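Local coordinates for protein fructosyl amine: oxygen oxidoreductase (Aspergillus fumigatus, PDB 3DJE) that uses a bound FAD to oxidise fructosyl amino acids, Amadori products of protein glycation, with molecular oxygen and so works as a deglycating enzyme, at residues 338-343 with 361-366; 228-233 with 393-398; 278-283 with 409-414. All coordinates share one frame; numbering follows the deposited sequence.

Interaction 1. Residues 338-343 with 361-366; sequences ADTANR and GASGRG. With FAD (flavin-adenine dinucleotide), chain C; FSA (1-S-(carboxymethyl)-1-thio-beta-D-fructopyranose), chain D.
Arg343 and Ser363 join two turns of an FAD-dependent oxidoreductase of the sarcosine oxidase family: a type I turn, Thr340 to Arg343, after strand 331-339, and a type I' turn, Ala362 to Arg365, beside the flavin. Two arginines bind backbone carbonyls side-on. NE and NH2 of Arg343 share Ser363 O, NE at 3.0 Å, the oxygen tilted 17° from the guanidinium plane; a bend at chi3 (68°) puts NE there. Arg365 reaches back with an extended chain, its NE and NH2 both on Arg343 O, which lies in the guanidinium plane, NH2 at 2.9 Å. Arg365 NH2 also forms a salt bridge with Glu344 and a hydrogen bond with Asn70.

Backbone and hydroxyl bonds tie the turns further. Ser363 N donates to Ala338 O, and Thr340 N points almost straight (171°) at Ser363 OG, which itself donates to Gly361 O; serine suits a place needing both donor and acceptor. Asp339 OD2 anchors its segment outward, to Arg411 and Arg232.

Glycine fits at Gly361 and Gly364, both with positive phi, where a CB would clash with Thr340 CG2 and FSA O5 respectively. The ligands take backbone groups: Gly366 N donates to FAD O3', while FSA O5 donates to Gly364 O at 2.8 Å.

Interaction 2. Residues 228-233 with 393-398; sequences KNQLRP and IKWNPD
The indole of Trp395 carries the amide of Gln230 on one face, with NE2 3.3 Å above the ring plane and over its centre. The amide stands on the ring, the two planes 89° apart, and NE2 comes as near as 3.4 Å to Trp395 CE2. Lys228 CG approaches the ring obliquely, 4.3 Å from Trp395 CZ2, and the ring of His350 meets the indole with its plane inclined.

The other end of the same amide takes a hydrogen bond: Asn396 N donates to Gln230 OE1 at 2.8 Å, the donor 50° above the carbonyl plane. Glutamine suits this place because one flat group accepts from a backbone N-H through OE1 while NE2 sits over the electron-rich indole and donates to Phe227 O. Its chain runs on straight beyond CG (chi2 174°), which carries CD across to the backbone of Asn396.

Nonpolar packing and water complete the contact. Lys228 CB rests on Pro397 CB at 3.9 Å, while the ammonium of Lys228 turns to Asp226. A water donates to both Lys228 O and Pro397 O, at 2.8 Å and 2.7 Å.

This surface contact, the Gln230 side chain about 14 Å from FAD, joins the loop leading into strand 232-242 to the connection between helices 387-393 and 397-400. Strands 346-347 and 356-360 lie against it, touching Gln230 and Trp395 respectively.

Interaction 3. Residues 278-283 with 409-414; sequences CDEHPG and LGRFGG. With FSA (1-S-(carboxymethyl)-1-thio-beta-D-fructopyranose), chain D.
Glu280 and Arg411 approach the sugar of FSA through contrasting torsions. In Glu280, CG is anti to the backbone N (chi1 -176°), and a bend at chi2 (63°) then brings CD up to the FSA hydroxyls. Arg411 instead runs extended from CG to NE, a long reach that arginine can span.

The two side chains take neighbouring hydroxyls. FSA O3 donates to Glu280 OE1 at 2.5 Å, and FSA O4 to Glu280 OE2 at 2.7 Å, a use of both carboxylate oxygens that suits glutamate to a diol. Arg411 NE donates to FSA O4, which lies near the guanidinium plane at its edge, while NH2 donates to FSA O5 at 3.0 Å. The bond from NE to O5 is weak. Thus O4 is held between the carboxylate and the guanidinium, whose charged atoms do not touch; the outside partner of Arg411 is Asp339.

Backbone packing and waters join the segments. Gly413 CA approaches Glu280 O at 3.4 Å and His281 CA approaches Phe412 O at 3.2 Å, both as CA-H...O contacts. A CB on Gly413 would run into Glu280 O, and its backbone angles also call for glycine. Pro282, its backbone stiffened by the ring, sets CA against Arg411 CB at 3.8 Å and CD against Gly413 O. One water links Glu280 OE2 to Phe412 N, another Pro282 O to Arg411 NH1. His281 accepts from Gly283 N through ND1, in its ring plane, and stacks on Trp236.

Charged side chains binding adjacent hydroxyls, with O4 common to both, are a familiar device of carbohydrate recognition; here they form the fructose-binding end of the substrate-analogue pocket, between strand 274-289 and the loop after helix 397-400.

The three contacts converge on Asp339, with OD2 2.8 Å from Arg411 NH1 of interaction 3 and 2.9 Å from Arg232 NH2 of interaction 2. Such an acid probably offsets the crowding of arginines, for Arg343 CZ of interaction 1 lies only 3.2 Å from Arg411 NH2. Interactions 1 and 3, their centres about 14 Å apart, both touch FSA, and interaction 1 also meets FAD. Interaction 2 stands farther from the cofactor but reaches interaction 1 by packing: Leu231 CD2 is 3.6 Å from Gly361 CA. Strand 232-242 runs beside both 331-339 and 274-289, so one sheet connects all three.

Interaction 1. Residues 338-343 with 361-366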
loop_
_atom_site.group_PDB
_atom_site.type_symbol
_atom_site.label_atom_id
_atom_site.label_comp_id
_atom_site.label_asym_id
_atom_site.label_seq_id
_atom_site.Cartn_x
_atom_site.Cartn_y
_atom_site.Cartn_z
ATOM N N ALA A 338 0.442 6.624 -3.798
ATOM C CA ALA A 338 0.816 7.491 -4.919
ATOM C C ALA A 338 1.440 6.710 -6.042
ATOM O O ALA A 338 2.410 5.974 -5.831
ATOM C CB ALA A 338 1.732 8.618 -4.464
ATOM N N ASP A 339 0.881 6.879 -7.238
ATOM C CA ASP A 339 1.278 6.101 -8.411
ATOM C C ASP A 339 2.291 6.867 -9.245
ATOM O O ASP A 339 2.096 8.061 -9.557
ATOM C CB ASP A 339 0.081 5.839 -9.327
ATOM C CG ASP A 339 -0.895 4.824 -8.776
ATOM O OD1 ASP A 339 -0.461 3.783 -8.239
ATOM O OD2 ASP A 339 -2.098 5.065 -8.953
ATOM N N THR A 340 3.367 6.186 -9.616
ATOM C CA THR A 340 4.259 6.682 -10.660
ATOM C C THR A 340 3.603 6.398 -12.023
ATOM O O THR A 340 2.596 5.686 -12.096
ATOM C CB THR A 340 5.644 6.030 -10.587
ATOM O OG1 THR A 340 5.479 4.612 -10.682
ATOM C CG2 THR A 340 6.376 6.391 -9.254
ATOM N N ALA A 341 4.171 6.948 -13.102
ATOM C CA ALA A 341 3.553 6.846 -14.432
ATOM C C ALA A 341 3.452 5.419 -14.970
ATOM O O ALA A 341 2.634 5.144 -15.851
ATOM C CB ALA A 341 4.291 7.749 -15.445
ATOM N N ASN A 342 4.284 4.526 -14.437
ATOM C CA ASN A 342 4.290 3.110 -14.834
ATOM C C ASN A 342 4.182 2.155 -13.636
ATOM O O ASN A 342 4.421 0.952 -13.761
ATOM C CB ASN A 342 5.550 2.803 -15.649
ATOM C CG ASN A 342 6.819 2.954 -14.838
ATOM O OD1 ASN A 342 6.796 3.423 -13.690
ATOM N ND2 ASN A 342 7.945 2.570 -15.434
ATOM N N ARG A 343 3.845 2.725 -12.476
ATOM C CA ARG A 343 3.692 1.983 -11.214
ATOM C C ARG A 343 4.950 1.224 -10.768
ATOM O O ARG A 343 4.879 0.247 -10.021
ATOM C CB ARG A 343 2.440 1.106 -11.224
ATOM C CG ARG A 343 1.172 1.935 -11.219
ATOM C CD ARG A 343 -0.044 1.034 -11.168
ATOM N NE ARG A 343 -0.139 0.344 -9.884
ATOM C CZ ARG A 343 -0.988 -0.644 -9.631
ATOM N NH1 ARG A 343 -1.826 -1.059 -10.583
ATOM N NH2 ARG A 343 -1.004 -1.201 -8.431
ATOM N N GLY A 361 6.576 6.506 -4.179
ATOM C CA GLY A 361 5.926 5.961 -5.366
ATOM C C GLY A 361 5.606 4.475 -5.252
ATOM O O GLY A 361 5.763 3.724 -6.205
ATOM N N ALA A 362 5.127 4.057 -4.080
ATOM C CA ALA A 362 4.759 2.649 -3.862
ATOM C C ALA A 362 3.608 2.185 -4.763
ATOM O O ALA A 362 3.358 0.977 -4.887
ATOM C CB ALA A 362 4.422 2.408 -2.400
ATOM N N SER A 363 2.911 3.136 -5.387
ATOM C CA SER A 363 2.007 2.820 -6.510
ATOM C C SER A 363 0.902 1.805 -6.153
ATOM O O SER A 363 0.487 0.967 -6.981
ATOM C CB SER A 363 2.829 2.383 -7.734
ATOM O OG SER A 363 3.696 3.431 -8.162
ATOM N N GLY A 364 0.398 1.918 -4.926
ATOM C CA GLY A 364 -0.714 1.081 -4.473
ATOM C C GLY A 364 -0.390 -0.390 -4.424
ATOM O O GLY A 364 -1.295 -1.227 -4.512
ATOM N N ARG A 365 0.890 -0.726 -4.252
ATOM C CA ARG A 365 1.262 -2.137 -4.161
ATOM C C ARG A 365 2.476 -2.333 -3.258
ATOM O O ARG A 365 3.163 -3.334 -3.363
ATOM C CB ARG A 365 1.512 -2.706 -5.560
ATOM C CG ARG A 365 2.732 -2.132 -6.267
ATOM C CD ARG A 365 2.738 -2.547 -7.729
ATOM N NE ARG A 365 3.928 -2.083 -8.438
ATOM C CZ ARG A 365 5.075 -2.758 -8.516
ATOM N NH1 ARG A 365 5.198 -3.946 -7.919
ATOM N NH2 ARG A 365 6.103 -2.251 -9.195
ATOM N N GLY A 366 2.715 -1.389 -2.347
ATOM C CA GLY A 366 3.956 -1.404 -1.591
ATOM C C GLY A 366 3.938 -2.076 -0.228
ATOM O O GLY A 366 5.001 -2.191 0.395
HETATM P PA FAD C . 2.236 5.205 4.126
HETATM O O1A FAD C . 2.357 3.904 4.794
HETATM O O2A FAD C . 0.868 5.732 3.829
HETATM O O5B FAD C . 3.059 6.200 5.039
HETATM C C5B FAD C . 3.101 7.611 4.811
HETATM C C4B FAD C . 3.426 8.266 6.160
HETATM O O4B FAD C . 3.680 9.641 5.816
HETATM C C3B FAD C . 2.150 8.242 7.033
HETATM O O3B FAD C . 2.379 7.540 8.266
HETATM C C2B FAD C . 1.895 9.740 7.263
HETATM O O2B FAD C . 1.427 10.025 8.618
HETATM C C1B FAD C . 3.284 10.360 6.943
HETATM N N9A FAD C . 3.103 11.834 6.769
HETATM C C8A FAD C . 2.102 12.491 6.144
HETATM N N7A FAD C . 2.303 13.819 6.276
HETATM C C5A FAD C . 3.428 13.993 6.985
HETATM C C6A FAD C . 4.120 15.118 7.445
HETATM N N6A FAD C . 3.646 16.360 7.190
HETATM N N1A FAD C . 5.253 14.938 8.152
HETATM C C2A FAD C . 5.723 13.714 8.418
HETATM N N3A FAD C . 5.084 12.617 7.998
HETATM C C4A FAD C . 3.940 12.739 7.283
HETATM N N1 FAD C . -0.160 -3.186 -0.812
HETATM C C2 FAD C . 0.151 -4.544 -0.803
HETATM O O2 FAD C . 1.313 -4.941 -0.911
HETATM N N3 FAD C . -0.885 -5.471 -0.676
HETATM C C4 FAD C . -2.214 -5.077 -0.570
HETATM O O4 FAD C . -3.106 -5.927 -0.454
HETATM C C4X FAD C . -2.514 -3.706 -0.600
HETATM N N5 FAD C . -3.836 -3.276 -0.513
HETATM C C5X FAD C . -4.105 -1.918 -0.365
HETATM C C6 FAD C . -5.407 -1.526 -0.068
HETATM C C7 FAD C . -5.704 -0.184 0.132
HETATM C C7M FAD C . -7.162 0.191 0.432
HETATM C C8 FAD C . -4.694 0.775 0.064
HETATM C C8M FAD C . -5.014 2.258 0.365
HETATM C C9 FAD C . -3.381 0.372 -0.218
HETATM C C9A FAD C . -3.077 -0.980 -0.422
HETATM N N10 FAD C . -1.770 -1.414 -0.719
HETATM C C10 FAD C . -1.481 -2.778 -0.718
HETATM C "C1'" FAD C . -0.707 -0.442 -1.011
HETATM C "C2'" FAD C . 0.108 -0.167 0.253
HETATM O "O2'" FAD C . -0.777 -0.036 1.388
HETATM C "C3'" FAD C . 0.918 1.111 0.058
HETATM O "O3'" FAD C . 1.577 1.062 -1.225
HETATM C "C4'" FAD C . 2.002 1.279 1.129
HETATM O "O4'" FAD C . 1.497 1.020 2.439
HETATM C "C5'" FAD C . 2.534 2.716 1.072
HETATM O "O5'" FAD C . 3.591 2.877 2.032
HETATM P P FAD C . 4.276 4.312 2.238
HETATM O O1P FAD C . 4.730 4.829 0.913
HETATM O O2P FAD C . 5.238 4.139 3.346
HETATM O O3P FAD C . 3.089 5.262 2.759
HETATM O OAB FSA D . -0.504 -5.796 -4.287
HETATM C CAL FSA D . -1.477 -6.568 -4.144
HETATM O OAA FSA D . -1.366 -7.814 -4.280
HETATM C CAH FSA D . -2.856 -6.028 -3.823
HETATM S SAK FSA D . -2.911 -4.265 -3.834
HETATM C C1 FSA D . -4.649 -4.146 -3.513
HETATM C C2 FSA D . -5.200 -2.784 -3.960
HETATM O O2 FSA D . -6.446 -2.524 -3.293
HETATM C C3 FSA D . -5.425 -2.748 -5.476
HETATM O O3 FSA D . -6.459 -3.673 -5.844
HETATM C C4 FSA D . -5.735 -1.334 -5.978
HETATM O O4 FSA D . -5.744 -1.326 -7.415
HETATM C C5 FSA D . -4.696 -0.317 -5.494
HETATM O O5 FSA D . -3.438 -0.518 -6.144
HETATM C C6 FSA D . -4.544 -0.427 -3.984
HETATM O O6 FSA D . -4.213 -1.781 -3.631
#

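Interaction 2. Residues 228-233 with 393-398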
loop_
_atom_site.group_PDB
_atom_site.type_symbol
_atom_site.label_atom_id
_atom_site.label_comp_id
_atom_site.label_asym_id
_atom_site.label_seq_id
_atom_site.Cartn_x
_atom_site.Cartn_y
_atom_site.Cartn_z
ATOM N N LYS A 228 8.310 16.765 -10.273
ATOM C CA LYS A 228 8.222 16.824 -11.736
ATOM C C LYS A 228 7.139 15.871 -12.301
ATOM O O LYS A 228 7.381 15.132 -13.261
ATOM C CB LYS A 228 9.593 16.521 -12.365
ATOM C CG LYS A 228 10.770 17.297 -11.767
ATOM C CD LYS A 228 10.632 18.790 -12.000
ATOM C CE LYS A 228 11.834 19.544 -11.464
ATOM N NZ LYS A 228 11.590 21.011 -11.460
ATOM N N ASN A 229 5.967 15.882 -11.668
ATOM C CA ASN A 229 4.804 15.087 -12.068
ATOM C C ASN A 229 4.989 13.582 -11.913
ATOM O O ASN A 229 4.183 12.810 -12.420
ATOM C CB ASN A 229 4.323 15.444 -13.491
ATOM C CG ASN A 229 3.941 16.913 -13.620
ATOM O OD1 ASN A 229 3.287 17.481 -12.734
ATOM N ND2 ASN A 229 4.366 17.538 -14.710
ATOM N N GLN A 230 6.024 13.161 -11.188
ATOM C CA GLN A 230 6.254 11.712 -11.024
ATOM C C GLN A 230 5.246 11.006 -10.117
ATOM O O GLN A 230 5.075 9.787 -10.233
ATOM C CB GLN A 230 7.663 11.422 -10.524
ATOM C CG GLN A 230 8.754 11.604 -11.560
ATOM C CD GLN A 230 10.117 11.444 -10.942
ATOM O OE1 GLN A 230 10.665 10.341 -10.902
ATOM N NE2 GLN A 230 10.667 12.541 -10.427
ATOM N N LEU A 231 4.585 11.743 -9.223
ATOM C CA LEU A 231 3.656 11.095 -8.276
ATOM C C LEU A 231 2.209 11.545 -8.456
ATOM O O LEU A 231 1.951 12.741 -8.540
ATOM C CB LEU A 231 4.093 11.329 -6.821
ATOM C CG LEU A 231 5.492 10.867 -6.376
ATOM C CD1 LEU A 231 5.736 11.292 -4.925
ATOM C CD2 LEU A 231 5.621 9.359 -6.520
ATOM N N ARG A 232 1.274 10.597 -8.487
ATOM C CA ARG A 232 -0.153 10.918 -8.465
ATOM C C ARG A 232 -0.763 10.346 -7.187
ATOM O O ARG A 232 -1.062 9.141 -7.129
ATOM C CB ARG A 232 -0.889 10.334 -9.685
ATOM C CG ARG A 232 -2.374 10.736 -9.723
ATOM C CD ARG A 232 -3.152 9.963 -10.805
ATOM N NE ARG A 232 -3.265 8.539 -10.479
ATOM C CZ ARG A 232 -3.742 7.613 -11.311
ATOM N NH1 ARG A 232 -4.129 7.960 -12.541
ATOM N NH2 ARG A 232 -3.806 6.332 -10.933
ATOM N N PRO A 233 -0.952 11.191 -6.156
ATOM C CA PRO A 233 -1.686 10.727 -4.977
ATOM C C PRO A 233 -3.075 10.236 -5.369
ATOM O O PRO A 233 -3.822 10.957 -6.047
ATOM C CB PRO A 233 -1.751 11.970 -4.087
ATOM C CG PRO A 233 -0.556 12.755 -4.473
ATOM C CD PRO A 233 -0.477 12.574 -5.980
ATOM N N ILE A 393 14.007 2.039 -10.868
ATOM C CA ILE A 393 13.449 2.781 -9.722
ATOM C C ILE A 393 14.040 4.188 -9.548
ATOM O O ILE A 393 13.677 4.913 -8.609
ATOM C CB ILE A 393 13.637 2.006 -8.393
ATOM C CG1 ILE A 393 15.134 1.887 -8.064
ATOM C CG2 ILE A 393 12.917 0.649 -8.471
ATOM C CD1 ILE A 393 15.484 1.171 -6.759
ATOM N N LYS A 394 14.941 4.579 -10.443
ATOM C CA LYS A 394 15.625 5.872 -10.313
ATOM C C LYS A 394 14.701 7.079 -10.497
ATOM O O LYS A 394 13.608 6.949 -11.036
ATOM C CB LYS A 394 16.780 5.970 -11.314
ATOM C CG LYS A 394 16.343 5.937 -12.760
ATOM C CD LYS A 394 17.524 6.273 -13.632
ATOM C CE LYS A 394 17.227 6.067 -15.088
ATOM N NZ LYS A 394 18.493 6.284 -15.849
ATOM N N TRP A 395 15.163 8.241 -10.026
ATOM C CA TRP A 395 14.523 9.525 -10.330
ATOM C C TRP A 395 14.318 9.616 -11.839
ATOM O O TRP A 395 15.265 9.442 -12.603
ATOM C CB TRP A 395 15.415 10.668 -9.838
ATOM C CG TRP A 395 14.820 12.028 -9.968
ATOM C CD1 TRP A 395 15.030 12.923 -10.990
ATOM C CD2 TRP A 395 13.938 12.674 -9.041
ATOM N NE1 TRP A 395 14.323 14.087 -10.753
ATOM C CE2 TRP A 395 13.645 13.961 -9.567
ATOM C CE3 TRP A 395 13.353 12.290 -7.823
ATOM C CZ2 TRP A 395 12.792 14.861 -8.917
ATOM C CZ3 TRP A 395 12.511 13.199 -7.167
ATOM C CH2 TRP A 395 12.241 14.468 -7.720
ATOM N N ASN A 396 13.078 9.865 -12.264
ATOM C CA ASN A 396 12.701 9.685 -13.670
ATOM C C ASN A 396 11.664 10.699 -14.161
ATOM O O ASN A 396 10.528 10.327 -14.441
ATOM C CB ASN A 396 12.160 8.256 -13.866
ATOM C CG ASN A 396 12.288 7.743 -15.310
ATOM O OD1 ASN A 396 12.102 6.553 -15.562
ATOM N ND2 ASN A 396 12.604 8.629 -16.245
ATOM N N PRO A 397 12.043 11.985 -14.276
ATOM C CA PRO A 397 11.043 12.951 -14.747
ATOM C C PRO A 397 10.569 12.688 -16.185
ATOM O O PRO A 397 9.431 13.012 -16.534
ATOM C CB PRO A 397 11.781 14.294 -14.663
ATOM C CG PRO A 397 13.211 13.950 -14.681
ATOM C CD PRO A 397 13.346 12.623 -14.013
ATOM N N ASP A 398 11.426 12.088 -17.006
ATOM C CA ASP A 398 11.102 11.874 -18.421
ATOM C C ASP A 398 9.917 10.937 -18.660
ATOM O O ASP A 398 9.179 11.115 -19.624
ATOM C CB ASP A 398 12.339 11.409 -19.202
ATOM C CG ASP A 398 13.416 12.486 -19.287
ATOM O OD1 ASP A 398 13.092 13.682 -19.120
ATOM O OD2 ASP A 398 14.594 12.140 -19.523
HETATM O O HOH W 1 8.268 15.361 -15.888
#

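Interaction 3. Residues 278-283 with 409-414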
loop_
_atom_site.group_PDB
_atom_site.type_symbol
_atom_site.label_atom_id
_atom_site.label_comp_id
_atom_site.label_asym_id
_atom_site.label_seq_id
_atom_site.Cartn_x
_atom_site.Cartn_y
_atom_site.Cartn_z
ATOM N N CYS A 278 -12.748 -4.634 0.004
ATOM C CA CYS A 278 -12.456 -3.506 -0.879
ATOM C C CYS A 278 -13.179 -3.685 -2.206
ATOM O O CYS A 278 -13.121 -4.763 -2.797
ATOM C CB CYS A 278 -10.966 -3.406 -1.172
ATOM S SG CYS A 278 -9.965 -2.967 0.267
ATOM N N ASP A 279 -13.850 -2.624 -2.652
ATOM C CA ASP A 279 -14.364 -2.539 -4.021
ATOM C C ASP A 279 -13.236 -2.109 -4.951
ATOM O O ASP A 279 -12.619 -1.075 -4.729
ATOM C CB ASP A 279 -15.545 -1.561 -4.112
ATOM C CG ASP A 279 -15.207 -0.139 -3.619
ATOM O OD1 ASP A 279 -14.692 0.020 -2.481
ATOM O OD2 ASP A 279 -15.481 0.831 -4.371
ATOM N N GLU A 280 -12.963 -2.890 -5.993
ATOM C CA GLU A 280 -11.888 -2.531 -6.914
ATOM C C GLU A 280 -12.325 -1.486 -7.950
ATOM O O GLU A 280 -13.446 -1.506 -8.457
ATOM C CB GLU A 280 -11.283 -3.787 -7.577
ATOM C CG GLU A 280 -10.071 -3.550 -8.503
ATOM C CD GLU A 280 -8.815 -2.959 -7.822
ATOM O OE1 GLU A 280 -8.742 -2.929 -6.570
ATOM O OE2 GLU A 280 -7.901 -2.516 -8.554
ATOM N N HIS A 281 -11.414 -0.563 -8.221
ATOM C CA HIS A 281 -11.615 0.531 -9.176
ATOM C C HIS A 281 -10.274 1.210 -9.408
ATOM O O HIS A 281 -9.311 0.934 -8.673
ATOM C CB HIS A 281 -12.671 1.522 -8.667
ATOM C CG HIS A 281 -12.382 2.079 -7.305
ATOM N ND1 HIS A 281 -11.404 3.024 -7.077
ATOM C CD2 HIS A 281 -12.941 1.817 -6.100
ATOM C CE1 HIS A 281 -11.381 3.329 -5.793
ATOM N NE2 HIS A 281 -12.310 2.622 -5.178
ATOM N N PRO A 282 -10.161 2.038 -10.471
ATOM C CA PRO A 282 -8.896 2.709 -10.772
ATOM C C PRO A 282 -8.445 3.847 -9.825
ATOM O O PRO A 282 -7.381 4.416 -10.056
ATOM C CB PRO A 282 -9.099 3.233 -12.204
ATOM C CG PRO A 282 -10.300 2.469 -12.723
ATOM C CD PRO A 282 -11.161 2.290 -11.534
ATOM N N GLY A 283 -9.226 4.135 -8.788
ATOM C CA GLY A 283 -8.813 5.082 -7.750
ATOM C C GLY A 283 -9.504 6.429 -7.806
ATOM O O GLY A 283 -10.074 6.802 -8.845
ATOM N N LEU A 409 -3.891 2.972 -15.420
ATOM C CA LEU A 409 -2.672 2.242 -14.998
ATOM C C LEU A 409 -2.890 0.751 -14.726
ATOM O O LEU A 409 -2.398 0.211 -13.727
ATOM C CB LEU A 409 -2.031 2.917 -13.775
ATOM C CG LEU A 409 -1.477 4.319 -14.034
ATOM C CD1 LEU A 409 -1.079 5.001 -12.728
ATOM C CD2 LEU A 409 -0.324 4.289 -14.992
ATOM N N GLY A 410 -3.628 0.102 -15.622
ATOM C CA GLY A 410 -3.854 -1.335 -15.544
ATOM C C GLY A 410 -4.873 -1.774 -14.512
ATOM O O GLY A 410 -5.040 -2.976 -14.285
ATOM N N ARG A 411 -5.564 -0.816 -13.898
ATOM C CA ARG A 411 -6.632 -1.128 -12.948
ATOM C C ARG A 411 -8.001 -1.109 -13.620
ATOM O O ARG A 411 -8.212 -0.393 -14.607
ATOM C CB ARG A 411 -6.630 -0.149 -11.771
ATOM C CG ARG A 411 -5.332 -0.124 -10.970
ATOM C CD ARG A 411 -5.505 0.815 -9.789
ATOM N NE ARG A 411 -4.369 0.806 -8.861
ATOM C CZ ARG A 411 -3.402 1.722 -8.833
ATOM N NH1 ARG A 411 -3.393 2.736 -9.704
ATOM N NH2 ARG A 411 -2.428 1.639 -7.922
ATOM N N PHE A 412 -8.915 -1.884 -13.051
ATOM C CA PHE A 412 -10.276 -2.033 -13.557
ATOM C C PHE A 412 -11.293 -1.905 -12.427
ATOM O O PHE A 412 -10.921 -1.754 -11.254
ATOM C CB PHE A 412 -10.430 -3.387 -14.260
ATOM C CG PHE A 412 -9.617 -3.494 -15.509
ATOM C CD1 PHE A 412 -10.109 -2.991 -16.711
ATOM C CD2 PHE A 412 -8.339 -4.048 -15.481
ATOM C CE1 PHE A 412 -9.349 -3.066 -17.882
ATOM C CE2 PHE A 412 -7.570 -4.126 -16.643
ATOM C CZ PHE A 412 -8.076 -3.635 -17.843
ATOM N N GLY A 413 -12.577 -1.964 -12.774
ATOM C CA GLY A 413 -13.640 -1.954 -11.772
ATOM C C GLY A 413 -14.435 -0.658 -11.721
ATOM O O GLY A 413 -13.949 0.403 -12.133
ATOM N N GLY A 414 -15.660 -0.745 -11.200
ATOM C CA GLY A 414 -16.520 0.434 -11.092
ATOM C C GLY A 414 -16.692 1.061 -12.467
ATOM O O GLY A 414 -16.931 0.343 -13.440
HETATM O OAB FSA D . -0.504 -5.796 -4.287
HETATM C CAL FSA D . -1.477 -6.568 -4.144
HETATM O OAA FSA D . -1.366 -7.814 -4.280
HETATM C CAH FSA D . -2.856 -6.028 -3.823
HETATM S SAK FSA D . -2.911 -4.265 -3.834
HETATM C C1 FSA D . -4.649 -4.146 -3.513
HETATM C C2 FSA D . -5.200 -2.784 -3.960
HETATM O O2 FSA D . -6.446 -2.524 -3.293
HETATM C C3 FSA D . -5.425 -2.748 -5.476
HETATM O O3 FSA D . -6.459 -3.673 -5.844
HETATM C C4 FSA D . -5.735 -1.334 -5.978
HETATM O O4 FSA D . -5.744 -1.326 -7.415
HETATM C C5 FSA D . -4.696 -0.317 -5.494
HETATM O O5 FSA D . -3.438 -0.518 -6.144
HETATM C C6 FSA D . -4.544 -0.427 -3.984
HETATM O O6 FSA D . -4.213 -1.781 -3.631
HETATM O O HOH W 2 -7.991 -3.640 -10.936
HETATM O O HOH W 3 -5.214 3.868 -11.669
#